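Local coordinates for glutamine cyclotransferase (Xanthomonas campestris, PDB 3MBR), which probably cyclises amino-terminal glutamine residues of peptides to pyroglutamate, as a glutaminyl cyclase built on a calcium-binding beta-propeller, at residues A[16-21]-A[44-49]; A[140-143]-A[148-151]. The protein carries 1 engineered substitution. All coordinates share one frame; numbering follows the deposited sequence.

Interaction 1: A[16-21]-A[44-49]; sequences PHDTTA and SVRKVD
A single side chain, that of Arg46, bridges two segments whose backbones stay well apart: the nearest alpha carbons, Ala21 CA and Arg46 CA, are separated by 9.2 Å. Its CG lies anti to its own carbonyl carbon (chi1 -61°), and the chain runs extended to NE, carrying the guanidinium into the turn of residues 18-21, where it crosses the side chains of Asp18 and Thr20 at about right angles. The two terminal nitrogens are used differently. Arg46 NH2 donates to Thr20 OG1 over 3.0 Å, almost straight (176°) and in the guanidinium plane. Arg46 NH1 forms a salt bridge with Asp18 OD2, also 3.0 Å, but the hydrogen bond within it is weak, bent to 135° at the hydrogen; the carboxylate comes obliquely to the guanidinium. The methyl of Ala21 lies over one guanidinium face, with CB 3.5 Å from Arg46 NH1.

The other carboxylate oxygen probably helps to place both acceptors: Asp18 OD1 takes the backbone N-H of Thr20 over 2.9 Å, from above the carboxylate plane, an Asx turn, and a weak bond from Thr20 OG1 at 2.8 Å. Ala21 N bonds to Asp18 O at 3.0 Å. On the strand side, a backbone hydrogen bond joins Arg46 to Glu35, whose carboxylate also binds His17. An Asx turn within a type I beta turn thus meets a blade strand, at the connection between neighbouring blades of a beta-propeller.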
ATOM      1  N   PRO A  16      -1.466 -12.560 -13.564  1.00 20.71           N
ATOM      2  CA  PRO A  16      -0.033 -12.324 -13.850  1.00 20.82           C
ATOM      3  C   PRO A  16       0.448 -10.999 -13.257  1.00 20.27           C
ATOM      4  O   PRO A  16      -0.275 -10.001 -13.329  1.00 22.74           O
ATOM      5  CB  PRO A  16       0.041 -12.277 -15.375  1.00 25.54           C
ATOM      6  CG  PRO A  16      -1.366 -12.300 -15.879  1.00 28.63           C
ATOM      7  CD  PRO A  16      -2.333 -12.488 -14.762  1.00 22.95           C
ATOM      8  N   HIS A  17       1.695 -10.985 -12.766  1.00 19.13           N
ATOM      9  CA  HIS A  17       2.298  -9.737 -12.377  1.00 17.74           C
ATOM     10  C   HIS A  17       3.682  -9.664 -12.975  1.00 18.39           C
ATOM     11  O   HIS A  17       4.399 -10.701 -13.065  1.00 19.47           O
ATOM     12  CB  HIS A  17       2.416  -9.710 -10.833  1.00 17.42           C
ATOM     13  CG  HIS A  17       3.027  -8.449 -10.246  1.00 15.80           C
ATOM     14  ND1 HIS A  17       4.237  -8.479  -9.560  1.00 17.72           N
ATOM     15  CD2 HIS A  17       2.551  -7.181 -10.115  1.00 17.04           C
ATOM     16  CE1 HIS A  17       4.513  -7.252  -9.093  1.00 18.07           C
ATOM     17  NE2 HIS A  17       3.506  -6.436  -9.431  1.00 17.49           N
ATOM     18  N   ASP A  18       4.084  -8.475 -13.384  1.00 17.87           N
ATOM     19  CA  ASP A  18       5.397  -8.272 -14.049  1.00 18.54           C
ATOM     20  C   ASP A  18       6.502  -8.386 -13.017  1.00 18.07           C
ATOM     21  O   ASP A  18       6.535  -7.632 -12.055  1.00 18.33           O
ATOM     22  CB  ASP A  18       5.272  -6.866 -14.623  1.00 20.82           C
ATOM     23  CG  ASP A  18       6.501  -6.386 -15.400  1.00 22.72           C
ATOM     24  OD1 ASP A  18       7.557  -7.056 -15.462  1.00 22.39           O
ATOM     25  OD2 ASP A  18       6.340  -5.313 -16.063  1.00 31.44           O
ATOM     26  N   THR A  19       7.472  -9.289 -13.283  1.00 17.19           N
ATOM     27  CA  THR A  19       8.525  -9.483 -12.305  1.00 17.52           C
ATOM     28  C   THR A  19       9.589  -8.373 -12.359  1.00 18.85           C
ATOM     29  O   THR A  19      10.524  -8.391 -11.540  1.00 21.16           O
ATOM     30  CB  THR A  19       9.230 -10.835 -12.386  1.00 17.62           C
ATOM     31  OG1 THR A  19       9.755 -10.958 -13.714  1.00 19.75           O
ATOM     32  CG2 THR A  19       8.243 -11.980 -12.123  1.00 19.27           C
ATOM     33  N   THR A  20       9.442  -7.375 -13.237  1.00 19.70           N
ATOM     34  CA  THR A  20      10.253  -6.170 -13.094  1.00 19.98           C
ATOM     35  C   THR A  20       9.697  -5.170 -12.098  1.00 20.94           C
ATOM     36  O   THR A  20      10.384  -4.161 -11.817  1.00 23.21           O
ATOM     37  CB  THR A  20      10.412  -5.377 -14.414  1.00 21.27           C
ATOM     38  OG1 THR A  20       9.142  -4.818 -14.784  1.00 22.36           O
ATOM     39  CG2 THR A  20      10.939  -6.250 -15.584  1.00 23.81           C
ATOM     40  N   ALA A  21       8.505  -5.411 -11.566  1.00 18.36           N
ATOM     41  CA  ALA A  21       7.871  -4.413 -10.741  1.00 18.13           C
ATOM     42  C   ALA A  21       8.361  -4.493  -9.323  1.00 17.73           C
ATOM     43  O   ALA A  21       7.996  -5.468  -8.597  1.00 19.35           O
ATOM     44  CB  ALA A  21       6.343  -4.576 -10.782  1.00 19.80           C
ATOM     45  N   SER A  44       8.928   4.477 -11.005  1.00 24.56           N
ATOM     46  CA  SER A  44       7.806   4.752 -11.882  1.00 24.60           C
ATOM     47  C   SER A  44       6.503   4.628 -11.169  1.00 22.23           C
ATOM     48  O   SER A  44       6.381   4.006 -10.099  1.00 22.17           O
ATOM     49  CB  SER A  44       7.786   3.706 -13.063  1.00 29.79           C
ATOM     50  OG  SER A  44       7.276   2.428 -12.764  1.00 39.64           O
ATOM     51  N   VAL A  45       5.468   5.157 -11.790  1.00 22.40           N
ATOM     52  CA  VAL A  45       4.072   4.872 -11.419  1.00 21.39           C
ATOM     53  C   VAL A  45       3.429   4.249 -12.637  1.00 21.23           C
ATOM     54  O   VAL A  45       3.524   4.816 -13.744  1.00 24.26           O
ATOM     55  CB  VAL A  45       3.351   6.164 -11.083  1.00 23.72           C
ATOM     56  CG1 VAL A  45       1.916   5.900 -10.724  1.00 26.33           C
ATOM     57  CG2 VAL A  45       4.032   6.809  -9.825  1.00 28.19           C
ATOM     58  N   ARG A  46       2.800   3.108 -12.465  1.00 21.44           N
ATOM     59  CA  ARG A  46       2.309   2.321 -13.624  1.00 22.11           C
ATOM     60  C   ARG A  46       0.799   2.215 -13.500  1.00 20.46           C
ATOM     61  O   ARG A  46       0.290   1.970 -12.393  1.00 22.46           O
ATOM     62  CB  ARG A  46       2.801   0.870 -13.593  1.00 22.28           C
ATOM     63  CG  ARG A  46       4.341   0.736 -13.648  1.00 24.05           C
ATOM     64  CD  ARG A  46       4.686  -0.713 -13.383  1.00 23.35           C
ATOM     65  NE  ARG A  46       6.118  -0.879 -13.483  1.00 26.54           N
ATOM     66  CZ  ARG A  46       6.674  -2.056 -13.818  1.00 24.29           C
ATOM     67  NH1 ARG A  46       5.898  -3.157 -13.978  1.00 25.78           N
ATOM     68  NH2 ARG A  46       7.991  -2.145 -13.952  1.00 29.07           N
ATOM     69  N   LYS A  47       0.083   2.355 -14.619  1.00 22.10           N
ATOM     70  CA  LYS A  47      -1.321   1.990 -14.698  1.00 21.14           C
ATOM     71  C   LYS A  47      -1.356   0.624 -15.364  1.00 21.42           C
ATOM     72  O   LYS A  47      -0.813   0.496 -16.462  1.00 22.03           O
ATOM     73  CB  LYS A  47      -2.086   2.996 -15.536  1.00 23.96           C
ATOM     74  CG  LYS A  47      -3.566   2.601 -15.712  1.00 24.79           C
ATOM     75  CD  LYS A  47      -4.223   3.670 -16.693  1.00 31.91           C
ATOM     76  CE  LYS A  47      -5.615   3.423 -16.941  1.00 35.11           C
ATOM     77  NZ  LYS A  47      -6.087   4.429 -17.979  1.00 38.61           N
ATOM     78  N   VAL A  48      -1.973  -0.333 -14.720  1.00 20.27           N
ATOM     79  CA  VAL A  48      -1.823  -1.764 -15.099  1.00 20.02           C
ATOM     80  C   VAL A  48      -3.161  -2.408 -15.309  1.00 20.72           C
ATOM     81  O   VAL A  48      -4.111  -2.188 -14.568  1.00 21.78           O
ATOM     82  CB  VAL A  48      -0.974  -2.529 -14.036  1.00 18.89           C
ATOM     83  CG1 VAL A  48      -0.840  -4.013 -14.371  1.00 23.10           C
ATOM     84  CG2 VAL A  48       0.371  -1.851 -13.779  1.00 23.62           C
ATOM     85  N   ASP A  49      -3.244  -3.147 -16.384  1.00 21.59           N
ATOM     86  CA  ASP A  49      -4.427  -3.968 -16.672  1.00 23.40           C
ATOM     87  C   ASP A  49      -4.440  -5.179 -15.722  1.00 21.10           C
ATOM     88  O   ASP A  49      -3.514  -5.985 -15.668  1.00 22.38           O
ATOM     89  CB  ASP A  49      -4.378  -4.455 -18.131  1.00 25.04           C
ATOM     90  CG  ASP A  49      -5.566  -5.263 -18.483  1.00 29.25           C
ATOM     91  OD1 ASP A  49      -5.460  -6.498 -18.650  1.00 35.75           O
ATOM     92  OD2 ASP A  49      -6.666  -4.669 -18.458  1.00 36.42           O
TER

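Interaction 2: A[140-143]-A[148-151]; sequences IKVT and PLDN
The peptide carbonyl of Val142 is the flat group used across this contact, and Leu149 N approaches it from above its plane, 39° out and off the lone pairs. The N-H of Leu149 nevertheless points well at Val142 O, 3.1 Å away with an angle of 165° at the hydrogen. Beyond this bond, the amide of Asn151 has Asp150 OD2 at its edge, in plane: Asn151 ND2 donates to that oxygen over 3.0 Å, meeting the carboxylate from above.

Next to the backbone bond, Thr143 and Pro148 form an antiparallel non-hydrogen-bonded pair, their CA atoms 4.5 Å apart and their side chains diverging. This is the base of a tight beta-hairpin in which the short strand 147-148 is added to the edge of a propeller blade beside strand 136-144, before the chain passes on to strand 152-158 of the next blade.

Side chains pack on both sides of the hairpin. The Lys141 chain bends at chi2 (-77°) and again at chi4, which brings NZ to 3.5 Å from Pro148 CB; Lys141 CE also lies against this ring. Inward, Val142 CG1 meets Leu149 CD2 at 4.2 Å, two branched side chains crossing obliquely. Both also touch Val182 on strand 182-187, and Leu149 reaches Trp185 and Ala173 in the neighbouring sheet.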
ATOM      1  N   ILE A 140      -3.121   8.184  14.275  1.00 38.93           N
ATOM      2  CA  ILE A 140      -3.582   6.942  14.873  1.00 40.08           C
ATOM      3  C   ILE A 140      -2.323   6.239  15.349  1.00 36.76           C
ATOM      4  O   ILE A 140      -1.408   5.919  14.527  1.00 36.78           O
ATOM      5  CB  ILE A 140      -4.289   6.002  13.843  1.00 38.42           C
ATOM      6  CG1 ILE A 140      -5.622   6.616  13.343  1.00 40.60           C
ATOM      7  CG2 ILE A 140      -4.570   4.606  14.476  1.00 39.49           C
ATOM      8  CD1 ILE A 140      -6.105   6.033  12.007  1.00 40.76           C
ATOM      9  N   LYS A 141      -2.270   5.944  16.658  1.00 37.45           N
ATOM     10  CA  LYS A 141      -1.191   5.118  17.175  1.00 37.82           C
ATOM     11  C   LYS A 141      -1.643   3.679  17.133  1.00 34.14           C
ATOM     12  O   LYS A 141      -2.640   3.328  17.732  1.00 37.30           O
ATOM     13  CB  LYS A 141      -0.877   5.495  18.616  0.50 39.28           C
ATOM     14  CG  LYS A 141       0.496   5.030  19.033  0.50 45.79           C
ATOM     15  CD  LYS A 141       0.620   3.529  19.359  1.00 53.94           C
ATOM     16  CE  LYS A 141       1.832   3.304  20.299  1.00 62.66           C
ATOM     17  NZ  LYS A 141       3.125   3.683  19.610  1.00 64.23           N
ATOM     18  N   VAL A 142      -0.935   2.870  16.340  1.00 33.96           N
ATOM     19  CA  VAL A 142      -1.333   1.501  16.123  1.00 32.34           C
ATOM     20  C   VAL A 142      -0.697   0.601  17.182  1.00 34.08           C
ATOM     21  O   VAL A 142       0.492   0.624  17.417  1.00 34.63           O
ATOM     22  CB  VAL A 142      -0.916   1.059  14.744  1.00 32.00           C
ATOM     23  CG1 VAL A 142      -1.463  -0.329  14.465  1.00 32.12           C
ATOM     24  CG2 VAL A 142      -1.467   2.060  13.710  1.00 31.61           C
ATOM     25  N   THR A 143      -1.531  -0.204  17.773  1.00 32.72           N
ATOM     26  CA  THR A 143      -1.038  -1.238  18.744  1.00 33.92           C
ATOM     27  C   THR A 143      -1.608  -2.615  18.498  1.00 35.46           C
ATOM     28  O   THR A 143      -2.723  -2.754  17.987  1.00 34.64           O
ATOM     29  CB  THR A 143      -1.284  -0.848  20.224  1.00 36.31           C
ATOM     30  OG1 THR A 143      -2.701  -0.619  20.465  1.00 36.38           O
ATOM     31  CG2 THR A 143      -0.433   0.429  20.585  1.00 38.38           C
ATOM     32  N   PRO A 148       3.359  -1.368  20.430  1.00 41.82           N
ATOM     33  CA  PRO A 148       3.401  -0.539  19.222  1.00 40.26           C
ATOM     34  C   PRO A 148       3.749  -1.350  17.998  1.00 38.21           C
ATOM     35  O   PRO A 148       4.629  -2.192  18.053  1.00 38.96           O
ATOM     36  CB  PRO A 148       4.538   0.472  19.515  1.00 41.27           C
ATOM     37  CG  PRO A 148       4.733   0.437  20.928  1.00 45.53           C
ATOM     38  CD  PRO A 148       4.079  -0.759  21.571  1.00 44.07           C
ATOM     39  N   LEU A 149       3.026  -1.106  16.917  1.00 33.14           N
ATOM     40  CA  LEU A 149       3.343  -1.816  15.682  1.00 33.33           C
ATOM     41  C   LEU A 149       3.895  -0.841  14.617  1.00 33.07           C
ATOM     42  O   LEU A 149       3.133   0.008  14.114  1.00 31.33           O
ATOM     43  CB  LEU A 149       2.046  -2.540  15.239  1.00 31.61           C
ATOM     44  CG  LEU A 149       2.146  -3.383  13.986  1.00 28.10           C
ATOM     45  CD1 LEU A 149       3.022  -4.618  14.368  1.00 31.58           C
ATOM     46  CD2 LEU A 149       0.717  -3.803  13.587  1.00 28.66           C
ATOM     47  N   ASP A 150       5.193  -0.964  14.273  1.00 32.87           N
ATOM     48  CA  ASP A 150       5.838  -0.082  13.279  1.00 31.70           C
ATOM     49  C   ASP A 150       6.275  -0.875  12.063  1.00 29.32           C
ATOM     50  O   ASP A 150       5.783  -2.017  11.900  1.00 29.92           O
ATOM     51  CB  ASP A 150       7.003   0.651  13.989  1.00 32.81           C
ATOM     52  CG  ASP A 150       8.209  -0.258  14.334  1.00 36.73           C
ATOM     53  OD1 ASP A 150       9.104   0.264  15.089  1.00 44.28           O
ATOM     54  OD2 ASP A 150       8.315  -1.449  13.852  1.00 37.73           O
ATOM     55  N   ASN A 151       7.013  -0.268  11.125  1.00 27.31           N
ATOM     56  CA  ASN A 151       7.431  -0.956   9.897  1.00 27.95           C
ATOM     57  C   ASN A 151       6.237  -1.434   9.131  1.00 26.51           C
ATOM     58  O   ASN A 151       6.257  -2.505   8.562  1.00 28.82           O
ATOM     59  CB  ASN A 151       8.401  -2.139  10.170  1.00 27.16           C
ATOM     60  CG  ASN A 151       9.794  -1.688  10.290  1.00 31.28           C
ATOM     61  OD1 ASN A 151      10.576  -1.718   9.302  1.00 36.86           O
ATOM     62  ND2 ASN A 151      10.160  -1.302  11.469  1.00 33.55           N
TER

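In the fold
The two contacts lie on opposite sides of the chain's centre, about 29 Å apart between centres and about 17 Å between nearest atoms, and share no strand. Interaction 1 is partly buried and polar: a long side chain spans a gap between a loop and a strand 23 residues further along the chain, with a carboxylate, a hydroxyl and a methyl round one guanidinium. Interaction 2 is a surface contact between segments close in sequence, made by one backbone hydrogen bond, an apolar pair and a lysine end laid against a proline ring. Each involves a chain passage between sheets: 16-21 leads from strand 9-16 to strand 23-29, and the loop at 148-151 leads into strand 152-158.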